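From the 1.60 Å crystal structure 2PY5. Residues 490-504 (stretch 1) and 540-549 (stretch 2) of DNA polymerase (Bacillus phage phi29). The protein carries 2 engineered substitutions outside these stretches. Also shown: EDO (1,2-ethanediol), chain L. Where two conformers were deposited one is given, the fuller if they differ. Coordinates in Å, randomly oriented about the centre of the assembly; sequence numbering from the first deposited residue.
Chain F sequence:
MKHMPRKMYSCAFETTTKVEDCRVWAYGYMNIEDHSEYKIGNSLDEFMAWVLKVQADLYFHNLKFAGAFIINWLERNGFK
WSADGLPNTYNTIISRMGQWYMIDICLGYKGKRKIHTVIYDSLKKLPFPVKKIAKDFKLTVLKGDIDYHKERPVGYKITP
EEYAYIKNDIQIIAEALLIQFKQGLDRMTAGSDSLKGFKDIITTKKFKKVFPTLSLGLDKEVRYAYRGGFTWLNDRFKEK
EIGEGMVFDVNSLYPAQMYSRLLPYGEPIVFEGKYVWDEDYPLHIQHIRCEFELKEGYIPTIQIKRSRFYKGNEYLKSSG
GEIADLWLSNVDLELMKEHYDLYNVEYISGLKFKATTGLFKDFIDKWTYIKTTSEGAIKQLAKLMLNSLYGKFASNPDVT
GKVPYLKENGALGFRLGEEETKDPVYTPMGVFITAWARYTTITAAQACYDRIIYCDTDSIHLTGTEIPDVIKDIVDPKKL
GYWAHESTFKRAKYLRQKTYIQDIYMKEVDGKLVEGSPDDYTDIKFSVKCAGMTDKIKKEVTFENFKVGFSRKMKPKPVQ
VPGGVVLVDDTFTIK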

ATOM      1  N   LYS F 490     -10.715 -18.577  20.333  1.00 30.03           N
ATOM      2  CA  LYS F 490     -11.664 -18.981  21.377  1.00 30.02           C
ATOM      3  C   LYS F 490     -12.922 -18.125  21.342  1.00 28.43           C
ATOM      4  O   LYS F 490     -14.026 -18.595  21.619  1.00 30.03           O
ATOM      5  CB  LYS F 490     -10.996 -18.895  22.756  1.00 31.31           C
ATOM      6  CG  LYS F 490     -11.906 -19.113  23.948  1.00 30.94           C
ATOM      7  CD  LYS F 490     -12.704 -20.443  23.916  1.00 34.19           C
ATOM      8  CE  LYS F 490     -13.534 -20.682  25.194  1.00 35.54           C
ATOM      9  NZ  LYS F 490     -14.526 -19.616  25.499  1.00 39.35           N
ATOM     10  N   ARG F 491     -12.741 -16.844  21.025  1.00 28.80           N
ATOM     11  CA  ARG F 491     -13.853 -15.941  20.893  1.00 29.33           C
ATOM     12  C   ARG F 491     -13.407 -14.750  20.065  1.00 28.59           C
ATOM     13  O   ARG F 491     -12.214 -14.547  19.851  1.00 28.59           O
ATOM     14  CB  ARG F 491     -14.365 -15.487  22.259  1.00 28.78           C
ATOM     15  CG  ARG F 491     -13.357 -14.760  23.089  1.00 28.22           C
ATOM     16  CD  ARG F 491     -13.983 -14.065  24.308  1.00 29.83           C
ATOM     17  NE  ARG F 491     -12.976 -13.320  25.063  1.00 29.36           N
ATOM     18  CZ  ARG F 491     -13.238 -12.491  26.074  1.00 28.88           C
ATOM     19  NH1 ARG F 491     -14.482 -12.251  26.460  1.00 31.25           N
ATOM     20  NH2 ARG F 491     -12.249 -11.861  26.681  1.00 30.00           N
ATOM     21  N   ALA F 492     -14.377 -13.985  19.597  1.00 27.45           N
ATOM     22  CA  ALA F 492     -14.105 -12.874  18.697  1.00 28.25           C
ATOM     23  C   ALA F 492     -15.280 -11.902  18.734  1.00 28.60           C
ATOM     24  O   ALA F 492     -16.352 -12.213  19.252  1.00 29.38           O
ATOM     25  CB  ALA F 492     -13.850 -13.376  17.281  1.00 29.29           C
ATOM     26  N   LYS F 493     -15.044 -10.699  18.219  1.00 28.93           N
ATOM     27  CA  LYS F 493     -16.094  -9.723  18.013  1.00 31.00           C
ATOM     28  C   LYS F 493     -15.740  -8.862  16.805  1.00 30.55           C
ATOM     29  O   LYS F 493     -14.648  -8.282  16.731  1.00 28.64           O
ATOM     30  CB  LYS F 493     -16.329  -8.860  19.250  1.00 31.04           C
ATOM     31  CG  LYS F 493     -17.544  -7.914  19.084  1.00 34.25           C
ATOM     32  CD  LYS F 493     -17.755  -7.026  20.294  1.00 39.32           C
ATOM     33  CE  LYS F 493     -18.538  -7.696  21.413  1.00 42.96           C
ATOM     34  NZ  LYS F 493     -19.027  -6.659  22.368  1.00 48.12           N
ATOM     35  N   TYR F 494     -16.649  -8.855  15.833  1.00 28.81           N
ATOM     36  CA  TYR F 494     -16.487  -8.125  14.581  1.00 29.49           C
ATOM     37  C   TYR F 494     -17.517  -7.002  14.552  1.00 30.72           C
ATOM     38  O   TYR F 494     -18.721  -7.238  14.658  1.00 31.50           O
ATOM     39  CB  TYR F 494     -16.719  -9.045  13.373  1.00 31.28           C
ATOM     40  CG  TYR F 494     -15.718 -10.170  13.235  1.00 29.07           C
ATOM     41  CD1 TYR F 494     -15.795 -11.303  14.055  1.00 28.17           C
ATOM     42  CD2 TYR F 494     -14.703 -10.107  12.294  1.00 28.98           C
ATOM     43  CE1 TYR F 494     -14.865 -12.355  13.921  1.00 28.43           C
ATOM     44  CE2 TYR F 494     -13.787 -11.146  12.147  1.00 29.21           C
ATOM     45  CZ  TYR F 494     -13.868 -12.253  12.976  1.00 29.46           C
ATOM     46  OH  TYR F 494     -12.967 -13.278  12.853  1.00 30.44           O
ATOM     47  N   LEU F 495     -17.042  -5.769  14.449  1.00 32.07           N
ATOM     48  CA  LEU F 495     -17.939  -4.612  14.476  1.00 31.09           C
ATOM     49  C   LEU F 495     -18.246  -4.108  13.078  1.00 34.39           C
ATOM     50  O   LEU F 495     -19.391  -3.768  12.773  1.00 35.73           O
ATOM     51  CB  LEU F 495     -17.306  -3.492  15.291  1.00 31.33           C
ATOM     52  CG  LEU F 495     -16.947  -3.802  16.735  1.00 29.74           C
ATOM     53  CD1 LEU F 495     -16.287  -2.592  17.378  1.00 31.03           C
ATOM     54  CD2 LEU F 495     -18.158  -4.272  17.558  1.00 30.99           C
ATOM     55  N   ARG F 496     -17.205  -4.022  12.254  1.00 35.40           N
ATOM     56  CA  ARG F 496     -17.277  -3.510  10.878  1.00 36.67           C
ATOM     57  C   ARG F 496     -16.211  -4.191  10.044  1.00 38.34           C
ATOM     58  O   ARG F 496     -15.340  -4.892  10.584  1.00 35.76           O
ATOM     59  CB  ARG F 496     -16.995  -2.001  10.862  1.00 37.95           C
ATOM     60  CG  ARG F 496     -17.884  -1.151  11.744  1.00 42.20           C
ATOM     61  CD  ARG F 496     -19.240  -0.978  11.102  1.00 42.66           C
ATOM     62  NE  ARG F 496     -20.077  -0.025  11.822  1.00 43.72           N
ATOM     63  CZ  ARG F 496     -20.957  -0.341  12.765  1.00 41.97           C
ATOM     64  NH1 ARG F 496     -21.135  -1.599  13.140  1.00 42.59           N
ATOM     65  NH2 ARG F 496     -21.675   0.614  13.347  1.00 43.04           N
ATOM     66  N   GLN F 497     -16.244  -3.951   8.733  1.00 39.87           N
ATOM     67  CA  GLN F 497     -15.124  -4.309   7.866  1.00 38.95           C
ATOM     68  C   GLN F 497     -13.838  -3.780   8.494  1.00 37.18           C
ATOM     69  O   GLN F 497     -13.799  -2.642   8.990  1.00 35.82           O
ATOM     70  CB  GLN F 497     -15.288  -3.717   6.453  1.00 43.00           C
ATOM     71  CG  GLN F 497     -16.391  -4.360   5.636  1.00 45.45           C
ATOM     72  CD  GLN F 497     -16.902  -3.491   4.484  1.00 46.68           C
ATOM     73  OE1 GLN F 497     -17.189  -3.996   3.390  1.00 48.13           O
ATOM     74  NE2 GLN F 497     -17.048  -2.187   4.733  1.00 51.89           N
ATOM     75  N   LYS F 498     -12.804  -4.618   8.504  1.00 34.27           N
ATOM     76  CA  LYS F 498     -11.485  -4.261   9.025  1.00 35.68           C
ATOM     77  C   LYS F 498     -11.470  -3.844  10.489  1.00 32.75           C
ATOM     78  O   LYS F 498     -10.526  -3.197  10.917  1.00 35.99           O
ATOM     79  CB  LYS F 498     -10.835  -3.173   8.151  1.00 37.24           C
ATOM     80  CG  LYS F 498     -10.612  -3.641   6.718  1.00 40.87           C
ATOM     81  CD  LYS F 498      -9.838  -2.644   5.909  1.00 46.43           C
ATOM     82  CE  LYS F 498      -9.640  -3.138   4.489  1.00 48.37           C
ATOM     83  NZ  LYS F 498      -8.787  -4.362   4.403  1.00 51.89           N
ATOM     84  N   THR F 499     -12.491  -4.235  11.256  1.00 33.28           N
ATOM     85  CA  THR F 499     -12.633  -3.804  12.643  1.00 32.53           C
ATOM     86  C   THR F 499     -13.122  -4.975  13.504  1.00 34.43           C
ATOM     87  O   THR F 499     -14.322  -5.223  13.601  1.00 34.27           O
ATOM     88  CB  THR F 499     -13.610  -2.621  12.772  1.00 33.51           C
ATOM     89  OG1 THR F 499     -13.232  -1.591  11.840  1.00 32.75           O
ATOM     90  CG2 THR F 499     -13.609  -2.045  14.175  1.00 33.16           C
ATOM     91  N   TYR F 500     -12.180  -5.704  14.092  1.00 32.94           N
ATOM     92  CA  TYR F 500     -12.506  -6.877  14.885  1.00 31.92           C
ATOM     93  C   TYR F 500     -11.408  -7.180  15.905  1.00 30.98           C
ATOM     94  O   TYR F 500     -10.298  -6.670  15.813  1.00 29.89           O
ATOM     95  CB  TYR F 500     -12.740  -8.100  13.979  1.00 32.23           C
ATOM     96  CG  TYR F 500     -11.517  -8.591  13.250  1.00 32.36           C
ATOM     97  CD1 TYR F 500     -10.717  -9.543  13.828  1.00 33.24           C
ATOM     98  CD2 TYR F 500     -11.167  -8.108  11.994  1.00 37.14           C
ATOM     99  CE1 TYR F 500      -9.600 -10.025  13.193  1.00 34.46           C
ATOM    100  CE2 TYR F 500     -10.026  -8.592  11.356  1.00 35.70           C
ATOM    101  CZ  TYR F 500      -9.264  -9.551  11.979  1.00 34.99           C
ATOM    102  OH  TYR F 500      -8.115 -10.088  11.407  1.00 39.55           O
ATOM    103  N   ILE F 501     -11.762  -8.002  16.887  1.00 27.69           N
ATOM    104  CA  ILE F 501     -10.814  -8.529  17.856  1.00 29.87           C
ATOM    105  C   ILE F 501     -10.976 -10.038  17.926  1.00 29.27           C
ATOM    106  O   ILE F 501     -12.059 -10.576  17.653  1.00 28.11           O
ATOM    107  CB  ILE F 501     -10.970  -7.908  19.274  1.00 29.12           C
ATOM    108  CG1 ILE F 501     -12.386  -8.096  19.846  1.00 27.65           C
ATOM    109  CG2 ILE F 501     -10.623  -6.424  19.242  1.00 30.85           C
ATOM    110  CD1 ILE F 501     -12.608  -7.473  21.213  1.00 27.27           C
ATOM    111  N   GLN F 502      -9.886 -10.715  18.276  1.00 28.10           N
ATOM    112  CA  GLN F 502      -9.910 -12.158  18.533  1.00 27.93           C
ATOM    113  C   GLN F 502      -9.036 -12.514  19.711  1.00 29.10           C
ATOM    114  O   GLN F 502      -8.000 -11.886  19.934  1.00 29.12           O
ATOM    115  CB  GLN F 502      -9.378 -12.925  17.321  1.00 29.19           C
ATOM    116  CG  GLN F 502     -10.168 -12.709  16.031  1.00 31.01           C
ATOM    117  CD  GLN F 502      -9.479 -13.283  14.823  1.00 32.09           C
ATOM    118  OE1 GLN F 502      -8.252 -13.413  14.793  1.00 36.20           O
ATOM    119  NE2 GLN F 502     -10.264 -13.592  13.789  1.00 31.23           N
ATOM    120  N   ASP F 503      -9.468 -13.530  20.470  1.00 28.26           N
ATOM    121  CA  ASP F 503      -8.646 -14.208  21.490  1.00 29.23           C
ATOM    122  C   ASP F 503      -8.151 -15.490  20.809  1.00 28.82           C
ATOM    123  O   ASP F 503      -8.905 -16.454  20.651  1.00 29.73           O
ATOM    124  CB  ASP F 503      -9.463 -14.592  22.726  1.00 29.80           C
ATOM    125  CG  ASP F 503      -9.505 -13.502  23.802  1.00 31.86           C
ATOM    126  OD1 ASP F 503      -8.791 -12.491  23.695  1.00 33.56           O
ATOM    127  OD2 ASP F 503     -10.239 -13.709  24.790  1.00 31.75           O
ATOM    128  N   ILE F 504      -6.902 -15.479  20.368  1.00 29.07           N
ATOM    129  CA  ILE F 504      -6.361 -16.552  19.511  1.00 29.07           C
ATOM    130  C   ILE F 504      -5.613 -17.593  20.348  1.00 28.54           C
ATOM    131  O   ILE F 504      -4.794 -17.251  21.183  1.00 30.29           O
ATOM    132  CB  ILE F 504      -5.423 -15.965  18.432  1.00 30.34           C
ATOM    133  CG1 ILE F 504      -6.206 -15.029  17.503  1.00 31.01           C
ATOM    134  CG2 ILE F 504      -4.729 -17.077  17.648  1.00 31.43           C
ATOM    135  CD1 ILE F 504      -5.333 -14.286  16.463  1.00 32.90           C
ATOM    136  N   GLU F 540      -5.427   0.435  24.250  1.00 31.16           N
ATOM    137  CA  GLU F 540      -6.574   0.780  25.102  1.00 32.88           C
ATOM    138  C   GLU F 540      -7.713  -0.228  24.987  1.00 31.08           C
ATOM    139  O   GLU F 540      -8.600  -0.282  25.847  1.00 32.26           O
ATOM    140  CB  GLU F 540      -7.119   2.166  24.720  1.00 34.11           C
ATOM    141  CG  GLU F 540      -6.075   3.288  24.601  1.00 37.09           C
ATOM    142  CD  GLU F 540      -5.832   4.027  25.903  1.00 37.39           C
ATOM    143  OE1 GLU F 540      -6.751   4.099  26.739  1.00 38.40           O
ATOM    144  OE2 GLU F 540      -4.718   4.557  26.081  1.00 41.15           O
ATOM    145  N   VAL F 541      -7.698  -1.031  23.917  1.00 27.45           N
ATOM    146  CA  VAL F 541      -8.814  -1.903  23.588  1.00 26.68           C
ATOM    147  C   VAL F 541      -8.842  -3.181  24.451  1.00 24.70           C
ATOM    148  O   VAL F 541      -7.802  -3.796  24.721  1.00 26.27           O
ATOM    149  CB  VAL F 541      -8.784  -2.296  22.087  1.00 25.48           C
ATOM    150  CG1 VAL F 541      -9.862  -3.308  21.765  1.00 25.60           C
ATOM    151  CG2 VAL F 541      -8.908  -1.046  21.189  1.00 27.17           C
ATOM    152  N   THR F 542     -10.042  -3.564  24.878  1.00 26.92           N
ATOM    153  CA  THR F 542     -10.297  -4.836  25.547  1.00 25.86           C
ATOM    154  C   THR F 542     -11.587  -5.419  24.989  1.00 26.63           C
ATOM    155  O   THR F 542     -12.364  -4.718  24.347  1.00 26.40           O
ATOM    156  CB  THR F 542     -10.493  -4.639  27.070  1.00 27.38           C
ATOM    157  OG1 THR F 542     -11.703  -3.901  27.303  1.00 27.01           O
ATOM    158  CG2 THR F 542      -9.339  -3.892  27.665  1.00 23.94           C
ATOM    159  N   PHE F 543     -11.845  -6.694  25.243  1.00 26.55           N
ATOM    160  CA  PHE F 543     -13.122  -7.284  24.838  0.50 27.18           C
ATOM    161  C   PHE F 543     -14.299  -6.535  25.451  1.00 29.60           C
ATOM    162  O   PHE F 543     -15.349  -6.416  24.823  1.00 33.92           O
ATOM    163  CB  PHE F 543     -13.201  -8.776  25.180  0.50 26.24           C
ATOM    164  CG  PHE F 543     -12.884  -9.674  24.021  0.50 25.14           C
ATOM    165  CD1 PHE F 543     -11.576 -10.001  23.720  0.50 24.97           C
ATOM    166  CD2 PHE F 543     -13.901 -10.177  23.216  0.50 24.89           C
ATOM    167  CE1 PHE F 543     -11.279 -10.825  22.632  0.50 24.92           C
ATOM    168  CE2 PHE F 543     -13.615 -11.008  22.135  0.50 23.36           C
ATOM    169  CZ  PHE F 543     -12.302 -11.332  21.844  0.50 25.11           C
ATOM    170  N   GLU F 544     -14.114  -6.023  26.659  1.00 27.57           N
ATOM    171  CA  GLU F 544     -15.185  -5.302  27.353  1.00 29.18           C
ATOM    172  C   GLU F 544     -15.530  -3.959  26.694  1.00 30.27           C
ATOM    173  O   GLU F 544     -16.716  -3.625  26.571  1.00 31.66           O
ATOM    174  CB  GLU F 544     -14.824  -5.088  28.828  1.00 30.70           C
ATOM    175  N   ASN F 545     -14.516  -3.191  26.275  1.00 27.76           N
ATOM    176  CA  ASN F 545     -14.761  -1.852  25.732  1.00 25.98           C
ATOM    177  C   ASN F 545     -14.806  -1.733  24.207  1.00 26.81           C
ATOM    178  O   ASN F 545     -15.043  -0.657  23.693  1.00 26.79           O
ATOM    179  CB  ASN F 545     -13.771  -0.818  26.314  1.00 27.34           C
ATOM    180  CG  ASN F 545     -12.362  -0.960  25.771  1.00 27.65           C
ATOM    181  OD1 ASN F 545     -12.135  -1.587  24.744  1.00 27.14           O
ATOM    182  ND2 ASN F 545     -11.413  -0.341  26.444  1.00 26.08           N
ATOM    183  N   PHE F 546     -14.584  -2.841  23.503  1.00 27.24           N
ATOM    184  CA  PHE F 546     -14.549  -2.825  22.042  1.00 28.01           C
ATOM    185  C   PHE F 546     -15.963  -2.877  21.532  1.00 28.18           C
ATOM    186  O   PHE F 546     -16.574  -3.944  21.479  1.00 30.17           O
ATOM    187  CB  PHE F 546     -13.773  -4.023  21.525  1.00 27.58           C
ATOM    188  CG  PHE F 546     -13.545  -4.025  20.034  1.00 26.10           C
ATOM    189  CD1 PHE F 546     -12.742  -3.084  19.431  1.00 26.52           C
ATOM    190  CD2 PHE F 546     -14.095  -5.027  19.252  1.00 26.48           C
ATOM    191  CE1 PHE F 546     -12.507  -3.141  18.056  1.00 25.39           C
ATOM    192  CE2 PHE F 546     -13.865  -5.070  17.901  1.00 25.55           C
ATOM    193  CZ  PHE F 546     -13.077  -4.135  17.313  1.00 25.32           C
ATOM    194  N   LYS F 547     -16.482  -1.702  21.189  1.00 28.56           N
ATOM    195  CA  LYS F 547     -17.816  -1.570  20.645  1.00 31.32           C
ATOM    196  C   LYS F 547     -17.923  -0.312  19.812  1.00 29.30           C
ATOM    197  O   LYS F 547     -17.082   0.590  19.903  1.00 27.29           O
ATOM    198  CB  LYS F 547     -18.852  -1.548  21.773  1.00 35.35           C
ATOM    199  CG  LYS F 547     -18.693  -0.427  22.787  1.00 37.83           C
ATOM    200  CD  LYS F 547     -19.378  -0.838  24.102  1.00 40.75           C
ATOM    201  CE  LYS F 547     -19.961   0.342  24.845  1.00 41.74           C
ATOM    202  NZ  LYS F 547     -20.774  -0.114  26.017  1.00 42.46           N
ATOM    203  N   VAL F 548     -18.956  -0.253  18.979  1.00 29.07           N
ATOM    204  CA  VAL F 548     -19.246   0.941  18.228  1.00 32.57           C
ATOM    205  C   VAL F 548     -19.418   2.061  19.254  1.00 29.50           C
ATOM    206  O   VAL F 548     -20.120   1.876  20.263  1.00 29.55           O
ATOM    207  CB  VAL F 548     -20.510   0.763  17.357  1.00 33.54           C
ATOM    208  CG1 VAL F 548     -20.871   2.053  16.661  1.00 32.71           C
ATOM    209  CG2 VAL F 548     -20.302  -0.365  16.343  1.00 32.81           C
ATOM    210  N   GLY F 549     -18.704   3.161  19.035  1.00 29.69           N
ATOM    211  CA  GLY F 549     -18.715   4.326  19.932  1.00 29.29           C
ATOM    212  C   GLY F 549     -17.422   4.472  20.722  1.00 27.41           C
ATOM    213  O   GLY F 549     -17.158   5.530  21.289  1.00 28.68           O
TER
HETATM  214  C1  EDO L8010     -13.910 -16.455  27.143  1.00 45.85           C
HETATM  215  O1  EDO L8010     -13.685 -17.217  25.970  1.00 41.43           O
HETATM  216  C2  EDO L8010     -15.385 -16.552  27.515  1.00 46.83           C
HETATM  217  O2  EDO L8010     -15.534 -17.361  28.689  1.00 49.13           O

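No hydrogen bond joins the two stretches; the most unusual feature of their contact is a layered arrangement in which Phe 543 lies between a cation and an aliphatic side chain. The guanidinium of Arg 491 lies flat on one face of the Phe 543 ring, with the centres of the two groups 3.8 Å apart and their planes at 9°. Arg 491 CZ sits 3.8 Å from the Phe 543 ring centroid, 22° off the normal, which places the charge over the pi cloud as a cation-pi contact requires. On the opposite face, Ile 501 CD1 stands 3.5 Å from the Phe 543 ring centroid, only 8° off the normal. Beyond the guanidinium, a 1,2-ethanediol, probably from the crystallisation liquor, covers the other face of Arg 491.

The guanidinium is also tethered within its own hairpin. Arg 491 NE donates to Asp 503 OD2 at 2.8 Å (165°), forming a salt bridge, while the bond from Arg 491 NH2 to the same Asp 503 OD2, at 3.3 Å and 132°, is weak. The cation can therefore meet its carboxylate in the plane of the group and the aromatic ring across its face.

Phe 546 is held in a second, wholly aliphatic sandwich. Leu 495 CD1 lies 3.6 Å from the Phe 546 ring centroid, 15° off the normal, and Ile 501 CG2 lies 3.6 Å from the Phe 546 ring centroid on the opposite face, 5° off. Ile 501 serves both rings: CD1 lies over the Phe 543 face and also touches the Phe 546 ring (Ile 501 CD1 to Phe 546 CD2, 3.5 Å), while CG2 lies over the Phe 546 face.

The CA-to-CB bonds of Arg 491, Lys 493 and Leu 495, alternate residues of one strand, and of Ile 501 on its partner all point toward stretch 2; Lys 493 and Ile 501 are paired by backbone hydrogen bonds, Lys 493 N to Ile 501 O at 3.0 Å and Ile 501 N to Lys 493 O at 2.9 Å. Within stretch 2, Asn 545 ND2 bonds Glu 540 O at 2.9 Å and Thr 542 N bonds Asn 545 OD1 at 2.9 Å, bracing the loop that carries both phenylalanines.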